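Local coordinates for uncharacterized ABC transporter solute-binding protein yclQ (Bacillus subtilis subsp. subtilis str. 168, PDB 3GFV) that binds iron-free and ferric petrobactin, and its precursor 3,4-dihydroxybenzoic acid, for the ABC transporter YclNOPQ that takes up ferric-petrobactin, at residues I17-Q22 / A136-K141; K76-G81 / F88-E93; E130-D135 / A154-S159. One frame throughout, in Å; residues are numbered along the deposited sequence. Where two conformers were deposited one is given.

Interactions 1 and 3 share helix 128-142. Its last residues lie against strand 16-21 in interaction 1, and the turns just before them face helix 146-170, the long helix that follows, in interaction 3. The centres of these two contacts are 14 Å apart, and their segments adjoin in sequence at Asp135 and Ala136. Interaction 2 stands apart, at the edge strand 78-79 of the five-stranded parallel sheet. Its centre is 23 Å from that of interaction 1 and 31 Å from that of interaction 3. The nearest atoms of interactions 2 and 3 are about 18 Å apart. Those of interactions 1 and 2 are about 14 Å apart, so these two do not touch either.

Interaction 1 of 3, residues I17-Q22 / A136-K141; sequences ITVKHQ and AETIGK
Ile17 and Lys141 meet at about a right angle. The CD1 methyl of Ile17 lies 3.6 Å from CB of Lys141, so the isoleucine touches the root of the lysine side chain. CG1 of Ile17 lies anti to the backbone N (chi1 172°), and the onward chain carries CD1 to the helix. The ammonium end of Lys141 leads away from the strand. Two residues along, the side chains of Val19 and Thr138 approach on a slant and meet methyl to methyl, with Val19 CG1 3.5 Å from Thr138 CG2. Strand and helix run nearly antiparallel, at 169°, with their axes 9.7 Å apart. The strand is half of a two-stranded antiparallel hairpin with strand 27-31. It covers one side of the last turns of helix 128-142, near the surface of the binding-protein fold. Val19 also touches Ile119 of strand 118-120. The polar link uses the other branch of Thr138. One water sits 2.6 Å from Thr138 OG1 and donates to Lys20 O, also at 2.6 Å. Thr138 OG1 is also hydrogen-bonded to Ser134 O in its own helix.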
loop_
_atom_site.group_PDB
_atom_site.type_symbol
_atom_site.label_atom_id
_atom_site.label_comp_id
_atom_site.label_asym_id
_atom_site.label_seq_id
_atom_site.Cartn_x
_atom_site.Cartn_y
_atom_site.Cartn_z
ATOM N N ILE A 17 2.304 -10.321 24.582
ATOM C CA ILE A 17 2.080 -8.887 24.469
ATOM C C ILE A 17 0.649 -8.662 23.965
ATOM O O ILE A 17 0.152 -9.412 23.109
ATOM C CB ILE A 17 3.134 -8.203 23.560
ATOM C CG1 ILE A 17 2.766 -6.744 23.303
ATOM C CG2 ILE A 17 3.279 -8.925 22.242
ATOM C CD1 ILE A 17 3.972 -5.851 23.042
ATOM N N THR A 18 -0.016 -7.656 24.530
ATOM C CA THR A 18 -1.381 -7.302 24.158
ATOM C C THR A 18 -1.375 -6.321 22.995
ATOM O O THR A 18 -0.815 -5.233 23.107
ATOM C CB THR A 18 -2.148 -6.697 25.364
ATOM O OG1 THR A 18 -2.243 -7.677 26.401
ATOM C CG2 THR A 18 -3.559 -6.263 24.974
ATOM N N VAL A 19 -1.992 -6.716 21.880
ATOM C CA VAL A 19 -1.968 -5.926 20.657
ATOM C C VAL A 19 -3.369 -5.405 20.329
ATOM O O VAL A 19 -4.222 -6.161 19.891
ATOM C CB VAL A 19 -1.441 -6.786 19.472
ATOM C CG1 VAL A 19 -1.525 -6.013 18.129
ATOM C CG2 VAL A 19 -0.024 -7.252 19.748
ATOM N N LYS A 20 -3.614 -4.123 20.564
ATOM C CA LYS A 20 -4.843 -3.509 20.069
ATOM C C LYS A 20 -4.748 -3.336 18.550
ATOM O O LYS A 20 -3.734 -2.871 18.023
ATOM C CB LYS A 20 -5.101 -2.161 20.759
ATOM C CG LYS A 20 -5.504 -2.330 22.231
ATOM C CD LYS A 20 -5.827 -1.005 22.922
ATOM C CE LYS A 20 -6.476 -1.266 24.290
ATOM N NZ LYS A 20 -6.257 -0.135 25.244
ATOM N N HIS A 21 -5.804 -3.727 17.852
ATOM C CA HIS A 21 -5.846 -3.553 16.405
ATOM C C HIS A 21 -7.284 -3.325 15.975
ATOM O O HIS A 21 -8.201 -3.459 16.781
ATOM C CB HIS A 21 -5.227 -4.766 15.688
ATOM C CG HIS A 21 -5.980 -6.042 15.891
ATOM N ND1 HIS A 21 -5.825 -6.841 17.007
ATOM C CD2 HIS A 21 -6.885 -6.677 15.103
ATOM C CE1 HIS A 21 -6.608 -7.900 16.903
ATOM N NE2 HIS A 21 -7.269 -7.817 15.758
ATOM N N GLN A 22 -7.461 -2.970 14.708
ATOM C CA GLN A 22 -8.775 -2.631 14.162
ATOM C C GLN A 22 -9.859 -3.646 14.455
ATOM O O GLN A 22 -11.017 -3.266 14.667
ATOM C CB GLN A 22 -8.690 -2.424 12.648
ATOM C CG GLN A 22 -8.863 -0.992 12.244
ATOM C CD GLN A 22 -10.199 -0.469 12.693
ATOM O OE1 GLN A 22 -10.285 0.555 13.374
ATOM N NE2 GLN A 22 -11.259 -1.190 12.345
ATOM N N ALA A 136 3.165 0.089 12.290
ATOM C CA ALA A 136 4.614 -0.078 12.418
ATOM C C ALA A 136 5.014 -0.255 13.881
ATOM O O ALA A 136 5.800 -1.143 14.237
ATOM C CB ALA A 136 5.362 1.142 11.793
ATOM N N GLU A 137 4.483 0.603 14.739
ATOM C CA GLU A 137 4.821 0.530 16.165
ATOM C C GLU A 137 4.414 -0.794 16.798
ATOM O O GLU A 137 5.090 -1.291 17.725
ATOM C CB GLU A 137 4.215 1.704 16.923
ATOM C CG GLU A 137 4.862 3.017 16.536
ATOM C CD GLU A 137 4.177 4.217 17.139
ATOM O OE1 GLU A 137 3.023 4.079 17.601
ATOM O OE2 GLU A 137 4.799 5.302 17.146
ATOM N N THR A 138 3.309 -1.350 16.315
ATOM C CA THR A 138 2.832 -2.653 16.806
ATOM C C THR A 138 3.842 -3.734 16.459
ATOM O O THR A 138 4.194 -4.572 17.292
ATOM C CB THR A 138 1.425 -2.993 16.233
ATOM O OG1 THR A 138 0.433 -2.250 16.957
ATOM C CG2 THR A 138 1.114 -4.490 16.344
ATOM N N ILE A 139 4.311 -3.724 15.217
ATOM C CA ILE A 139 5.352 -4.665 14.818
ATOM C C ILE A 139 6.617 -4.476 15.663
ATOM O O ILE A 139 7.217 -5.441 16.141
ATOM C CB ILE A 139 5.634 -4.569 13.306
ATOM C CG1 ILE A 139 4.402 -5.060 12.540
ATOM C CG2 ILE A 139 6.854 -5.386 12.935
ATOM C CD1 ILE A 139 4.499 -4.924 11.019
ATOM N N GLY A 140 7.006 -3.224 15.875
ATOM C CA GLY A 140 8.133 -2.941 16.754
ATOM C C GLY A 140 7.994 -3.553 18.136
ATOM O O GLY A 140 8.947 -4.122 18.687
ATOM N N LYS A 141 6.803 -3.429 18.712
ATOM C CA LYS A 141 6.570 -3.942 20.064
ATOM C C LYS A 141 6.622 -5.461 20.109
ATOM O O LYS A 141 7.213 -6.044 21.037
ATOM C CB LYS A 141 5.231 -3.445 20.613
ATOM C CG LYS A 141 5.247 -1.990 21.075
ATOM C CD LYS A 141 3.821 -1.468 21.256
ATOM C CE LYS A 141 3.796 -0.020 21.741
ATOM N NZ LYS A 141 4.570 0.911 20.866
HETATM O O HOH W 1 -1.981 -2.630 16.077
#

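Interaction 2 of 3, residues K76-G81 / F88-E93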
loop_
_atom_site.group_PDB
_atom_site.type_symbol
_atom_site.label_atom_id
_atom_site.label_comp_id
_atom_site.label_asym_id
_atom_site.label_seq_id
_atom_site.Cartn_x
_atom_site.Cartn_y
_atom_site.Cartn_z
ATOM N N LYS A 76 11.944 -21.393 1.207
ATOM C CA LYS A 76 11.998 -21.432 2.671
ATOM C C LYS A 76 10.724 -20.786 3.234
ATOM O O LYS A 76 10.349 -21.014 4.380
ATOM C CB LYS A 76 13.270 -20.763 3.227
ATOM C CG LYS A 76 13.362 -19.273 2.966
ATOM C CD LYS A 76 14.622 -18.663 3.576
ATOM C CE LYS A 76 14.395 -18.240 5.020
ATOM N NZ LYS A 76 15.368 -17.190 5.456
ATOM N N TYR A 77 10.063 -19.976 2.417
ATOM C CA TYR A 77 8.787 -19.376 2.804
ATOM C C TYR A 77 7.658 -20.195 2.179
ATOM O O TYR A 77 7.661 -20.425 0.970
ATOM C CB TYR A 77 8.710 -17.928 2.295
ATOM C CG TYR A 77 9.910 -17.104 2.700
ATOM C CD1 TYR A 77 10.076 -16.695 4.018
ATOM C CD2 TYR A 77 10.888 -16.751 1.773
ATOM C CE1 TYR A 77 11.180 -15.949 4.405
ATOM C CE2 TYR A 77 11.999 -16.006 2.154
ATOM C CZ TYR A 77 12.138 -15.611 3.477
ATOM O OH TYR A 77 13.235 -14.866 3.877
ATOM N N ALA A 78 6.709 -20.648 2.991
ATOM C CA ALA A 78 5.584 -21.416 2.457
ATOM C C ALA A 78 4.638 -20.524 1.674
ATOM O O ALA A 78 4.368 -19.390 2.075
ATOM C CB ALA A 78 4.832 -22.135 3.587
ATOM N N ASP A 79 4.138 -21.038 0.552
ATOM C CA ASP A 79 3.129 -20.330 -0.240
ATOM C C ASP A 79 1.743 -20.645 0.333
ATOM O O ASP A 79 1.296 -21.801 0.295
ATOM C CB ASP A 79 3.205 -20.797 -1.696
ATOM C CG ASP A 79 2.285 -20.010 -2.619
ATOM O OD1 ASP A 79 1.569 -19.111 -2.139
ATOM O OD2 ASP A 79 2.275 -20.304 -3.830
ATOM N N VAL A 80 1.064 -19.637 0.876
ATOM C CA VAL A 80 -0.250 -19.873 1.477
ATOM C C VAL A 80 -1.392 -19.333 0.602
ATOM O O VAL A 80 -2.469 -19.015 1.102
ATOM C CB VAL A 80 -0.331 -19.316 2.945
ATOM C CG1 VAL A 80 0.500 -20.171 3.897
ATOM C CG2 VAL A 80 0.115 -17.855 3.010
ATOM N N GLY A 81 -1.135 -19.215 -0.702
ATOM C CA GLY A 81 -2.183 -18.954 -1.686
ATOM C C GLY A 81 -2.162 -17.570 -2.315
ATOM O O GLY A 81 -1.152 -17.124 -2.875
ATOM N N PHE A 88 -6.250 -21.993 3.609
ATOM C CA PHE A 88 -6.388 -22.107 5.057
ATOM C C PHE A 88 -5.786 -23.402 5.610
ATOM O O PHE A 88 -5.221 -23.421 6.696
ATOM C CB PHE A 88 -7.862 -21.998 5.454
ATOM C CG PHE A 88 -8.419 -20.604 5.335
ATOM C CD1 PHE A 88 -8.188 -19.671 6.339
ATOM C CD2 PHE A 88 -9.169 -20.227 4.224
ATOM C CE1 PHE A 88 -8.698 -18.388 6.232
ATOM C CE2 PHE A 88 -9.685 -18.932 4.106
ATOM C CZ PHE A 88 -9.443 -18.011 5.123
ATOM N N ASP A 89 -5.914 -24.500 4.871
ATOM C CA ASP A 89 -5.323 -25.747 5.343
ATOM C C ASP A 89 -3.809 -25.639 5.443
ATOM O O ASP A 89 -3.191 -26.150 6.390
ATOM C CB ASP A 89 -5.670 -26.893 4.388
ATOM C CG ASP A 89 -7.091 -27.396 4.563
ATOM O OD1 ASP A 89 -7.812 -26.892 5.445
ATOM O OD2 ASP A 89 -7.477 -28.332 3.832
ATOM N N LYS A 90 -3.200 -25.004 4.447
ATOM C CA LYS A 90 -1.763 -24.824 4.469
ATOM C C LYS A 90 -1.351 -23.910 5.622
ATOM O O LYS A 90 -0.362 -24.180 6.312
ATOM C CB LYS A 90 -1.265 -24.252 3.154
ATOM C CG LYS A 90 0.249 -24.177 3.082
ATOM C CD LYS A 90 0.849 -25.571 3.181
ATOM C CE LYS A 90 2.360 -25.530 3.037
ATOM N NZ LYS A 90 2.928 -26.899 2.864
ATOM N N VAL A 91 -2.098 -22.827 5.826
ATOM C CA VAL A 91 -1.839 -21.954 6.981
ATOM C C VAL A 91 -1.810 -22.768 8.290
ATOM O O VAL A 91 -0.868 -22.647 9.085
ATOM C CB VAL A 91 -2.842 -20.781 7.090
ATOM C CG1 VAL A 91 -2.545 -19.945 8.357
ATOM C CG2 VAL A 91 -2.762 -19.897 5.846
ATOM N N ALA A 92 -2.833 -23.602 8.493
ATOM C CA ALA A 92 -2.950 -24.440 9.680
ATOM C C ALA A 92 -1.786 -25.424 9.768
ATOM O O ALA A 92 -1.240 -25.652 10.844
ATOM C CB ALA A 92 -4.278 -25.176 9.694
ATOM N N GLU A 93 -1.384 -25.970 8.622
ATOM C CA GLU A 93 -0.288 -26.940 8.578
ATOM C C GLU A 93 1.036 -26.379 9.110
ATOM O O GLU A 93 1.857 -27.111 9.671
ATOM C CB GLU A 93 -0.115 -27.453 7.149
ATOM C CG GLU A 93 1.090 -28.346 6.906
ATOM C CD GLU A 93 1.212 -28.746 5.438
ATOM O OE1 GLU A 93 0.173 -28.768 4.740
ATOM O OE2 GLU A 93 2.342 -29.032 4.983
#
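The backbones come closest at Val80 and Lys90, whose CA atoms are 6.0 Å apart, where the chain leaves the short strand 78-79 and the first turn of helix 88-93 passes beside it. The side chain of Val80 meets those of Lys90 and Val91, each at about a right angle. Its CG1 methyl lies 3.8 Å from Val91 CG2, and the same methyl is 4.1 Å from Lys90 CG. One valine branch therefore touches two successive helix residues. Val91 also packs on Ile115 of helix 109-115, while Val80 touches Phe40 and Leu94. Both valines are buried.

Lys90 works through its hydrocarbon chain. CG points anti to the backbone N (chi1 -174°), and the chain then bends at chi2 (62°). CG passes 3.8 Å from Asp79 O, and CE reaches 4.2 Å from Ala78 CB. The chain thus runs alongside strand 78-79, from Asp79 back to Ala78. Beyond the bend it is extended, and Glu93 of the same helix reaches out to NZ. Lys90 NZ forms a salt bridge with Glu93 OE2 at 3.1 Å, and the ammonium stands above the carboxylate plane, 60° out of it.

On the strand side, Asp79 directs its CB away from the helix. Asp79 OD1 accepts from Gly81 N at 3.1 Å, with the donor above the carboxylate plane. The same oxygen also accepts from Lys62 N, so two backbone N-H groups grip it. The bond to Gly81 N closes an Asx turn at the end of edge strand 78-79. Strand, turn and helix form a beta-loop-alpha unit at the edge of the five-stranded parallel sheet, part of the alpha/beta periplasmic binding protein fold.

Interaction 3 of 3, residues E130-D135 / A154-S159; sequences ESFKSD and ANIDHS
Two consecutive helices, 128-142 and 146-170, form an alpha-alpha hairpin in this periplasmic binding protein, and Phe132, Lys133, Ile156 and Asp157 join them. Helix 146-170 is probably the long helix that connects the two lobes, as in other binding proteins of this family. The contact has an apolar part and a charged part side by side.

In the apolar part, Ile156 sends its CD1 methyl to the edge of the Phe132 ring, near the ring plane. The methyl lies 4.1 Å from CZ and 4.2 Å from CE2 of Phe132, so it addresses the far rim of the ring and not its face. Phe132 swings its ring out with CG anti to the backbone N (chi1 -179°). Both side chains are buried. Met284 of helix 281-296 touches both of them. Leu153, in helix 146-170 just before Ala154, touches both Phe132 and Lys133.

In the charged part, Lys133 and Asp157 reach for each other from opposite directions. The lysine chain is extended beyond CG, which brings its ammonium to the neighbouring helix. Its CE stays near both carboxylate oxygens, 3.4 Å from OD1 and 3.3 Å from OD2 of Asp157. The salt bridge is short: Lys133 NZ gives a hydrogen bond of 2.6 Å to Asp157 OD2, taken by the syn lone pair, on the side of OD1.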
loop_
_atom_site.group_PDB
_atom_site.type_symbol
_atom_site.label_atom_id
_atom_site.label_comp_id
_atom_site.label_asym_id
_atom_site.label_seq_id
_atom_site.Cartn_x
_atom_site.Cartn_y
_atom_site.Cartn_z
ATOM N N GLU A 130 -1.792 8.136 11.024
ATOM C CA GLU A 130 -2.100 7.596 12.346
ATOM C C GLU A 130 -2.046 6.069 12.313
ATOM O O GLU A 130 -1.365 5.452 13.135
ATOM C CB GLU A 130 -3.473 8.070 12.824
ATOM C CG GLU A 130 -3.934 7.456 14.142
ATOM C CD GLU A 130 -5.289 7.988 14.598
ATOM O OE1 GLU A 130 -6.228 7.177 14.757
ATOM O OE2 GLU A 130 -5.420 9.216 14.783
ATOM N N SER A 131 -2.759 5.472 11.357
ATOM C CA SER A 131 -2.817 4.013 11.247
ATOM C C SER A 131 -1.469 3.447 10.791
ATOM O O SER A 131 -1.044 2.384 11.272
ATOM C CB SER A 131 -3.974 3.546 10.327
ATOM O OG SER A 131 -3.772 4.009 9.012
ATOM N N PHE A 132 -0.796 4.148 9.877
ATOM C CA PHE A 132 0.535 3.740 9.410
ATOM C C PHE A 132 1.504 3.659 10.591
ATOM O O PHE A 132 2.185 2.662 10.800
ATOM C CB PHE A 132 1.077 4.740 8.388
ATOM C CG PHE A 132 2.437 4.382 7.837
ATOM C CD1 PHE A 132 2.553 3.472 6.795
ATOM C CD2 PHE A 132 3.595 4.988 8.326
ATOM C CE1 PHE A 132 3.800 3.144 6.270
ATOM C CE2 PHE A 132 4.847 4.656 7.817
ATOM C CZ PHE A 132 4.944 3.736 6.766
ATOM N N LYS A 133 1.583 4.721 11.371
ATOM C CA LYS A 133 2.489 4.665 12.519
ATOM C C LYS A 133 2.075 3.603 13.532
ATOM O O LYS A 133 2.921 2.898 14.091
ATOM C CB LYS A 133 2.603 6.029 13.175
ATOM C CG LYS A 133 3.283 7.031 12.254
ATOM C CD LYS A 133 3.411 8.393 12.923
ATOM C CE LYS A 133 4.478 9.222 12.235
ATOM N NZ LYS A 133 4.587 10.568 12.849
ATOM N N SER A 134 0.776 3.476 13.766
ATOM C CA SER A 134 0.316 2.502 14.749
ATOM C C SER A 134 0.682 1.085 14.323
ATOM O O SER A 134 1.125 0.279 15.133
ATOM C CB SER A 134 -1.180 2.646 14.997
ATOM O OG SER A 134 -1.639 1.593 15.815
ATOM N N ASP A 135 0.525 0.790 13.038
ATOM C CA ASP A 135 0.837 -0.551 12.528
ATOM C C ASP A 135 2.312 -0.852 12.713
ATOM O O ASP A 135 2.668 -1.938 13.194
ATOM C CB ASP A 135 0.503 -0.658 11.036
ATOM C CG ASP A 135 -0.996 -0.720 10.778
ATOM O OD1 ASP A 135 -1.773 -0.789 11.765
ATOM O OD2 ASP A 135 -1.392 -0.690 9.583
ATOM N N ALA A 154 10.629 8.351 12.006
ATOM C CA ALA A 154 11.166 9.702 11.960
ATOM C C ALA A 154 11.737 10.064 10.591
ATOM O O ALA A 154 11.490 11.167 10.080
ATOM C CB ALA A 154 12.227 9.929 13.087
ATOM N N ASN A 155 12.497 9.153 9.991
ATOM C CA ASN A 155 13.049 9.393 8.658
ATOM C C ASN A 155 11.950 9.545 7.623
ATOM O O ASN A 155 12.036 10.392 6.737
ATOM C CB ASN A 155 13.964 8.256 8.216
ATOM C CG ASN A 155 15.216 8.169 9.035
ATOM O OD1 ASN A 155 15.663 9.160 9.634
ATOM N ND2 ASN A 155 15.807 6.974 9.077
ATOM N N ILE A 156 10.929 8.701 7.725
ATOM C CA ILE A 156 9.785 8.807 6.834
ATOM C C ILE A 156 9.060 10.160 7.000
ATOM O O ILE A 156 8.708 10.812 6.008
ATOM C CB ILE A 156 8.861 7.600 7.026
ATOM C CG1 ILE A 156 9.511 6.389 6.358
ATOM C CG2 ILE A 156 7.469 7.875 6.442
ATOM C CD1 ILE A 156 8.831 5.058 6.678
ATOM N N ASP A 157 8.886 10.611 8.242
ATOM C CA ASP A 157 8.255 11.915 8.467
ATOM C C ASP A 157 9.055 13.027 7.797
ATOM O O ASP A 157 8.482 13.967 7.234
ATOM C CB ASP A 157 8.093 12.212 9.957
ATOM C CG ASP A 157 6.889 11.511 10.567
ATOM O OD1 ASP A 157 6.039 10.976 9.817
ATOM O OD2 ASP A 157 6.790 11.510 11.809
ATOM N N HIS A 158 10.378 12.918 7.859
ATOM C CA HIS A 158 11.268 13.901 7.239
ATOM C C HIS A 158 11.125 13.884 5.722
ATOM O O HIS A 158 11.120 14.939 5.079
ATOM C CB HIS A 158 12.724 13.617 7.626
ATOM C CG HIS A 158 13.722 14.514 6.959
ATOM N ND1 HIS A 158 14.298 15.593 7.597
ATOM C CD2 HIS A 158 14.259 14.482 5.716
ATOM C CE1 HIS A 158 15.142 16.191 6.773
ATOM N NE2 HIS A 158 15.133 15.539 5.623
ATOM N N SER A 159 11.047 12.683 5.154
ATOM C CA SER A 159 10.869 12.511 3.703
ATOM C C SER A 159 9.510 13.023 3.280
ATOM O O SER A 159 9.369 13.651 2.220
ATOM C CB SER A 159 10.994 11.039 3.306
ATOM O OG SER A 159 12.314 10.569 3.550
#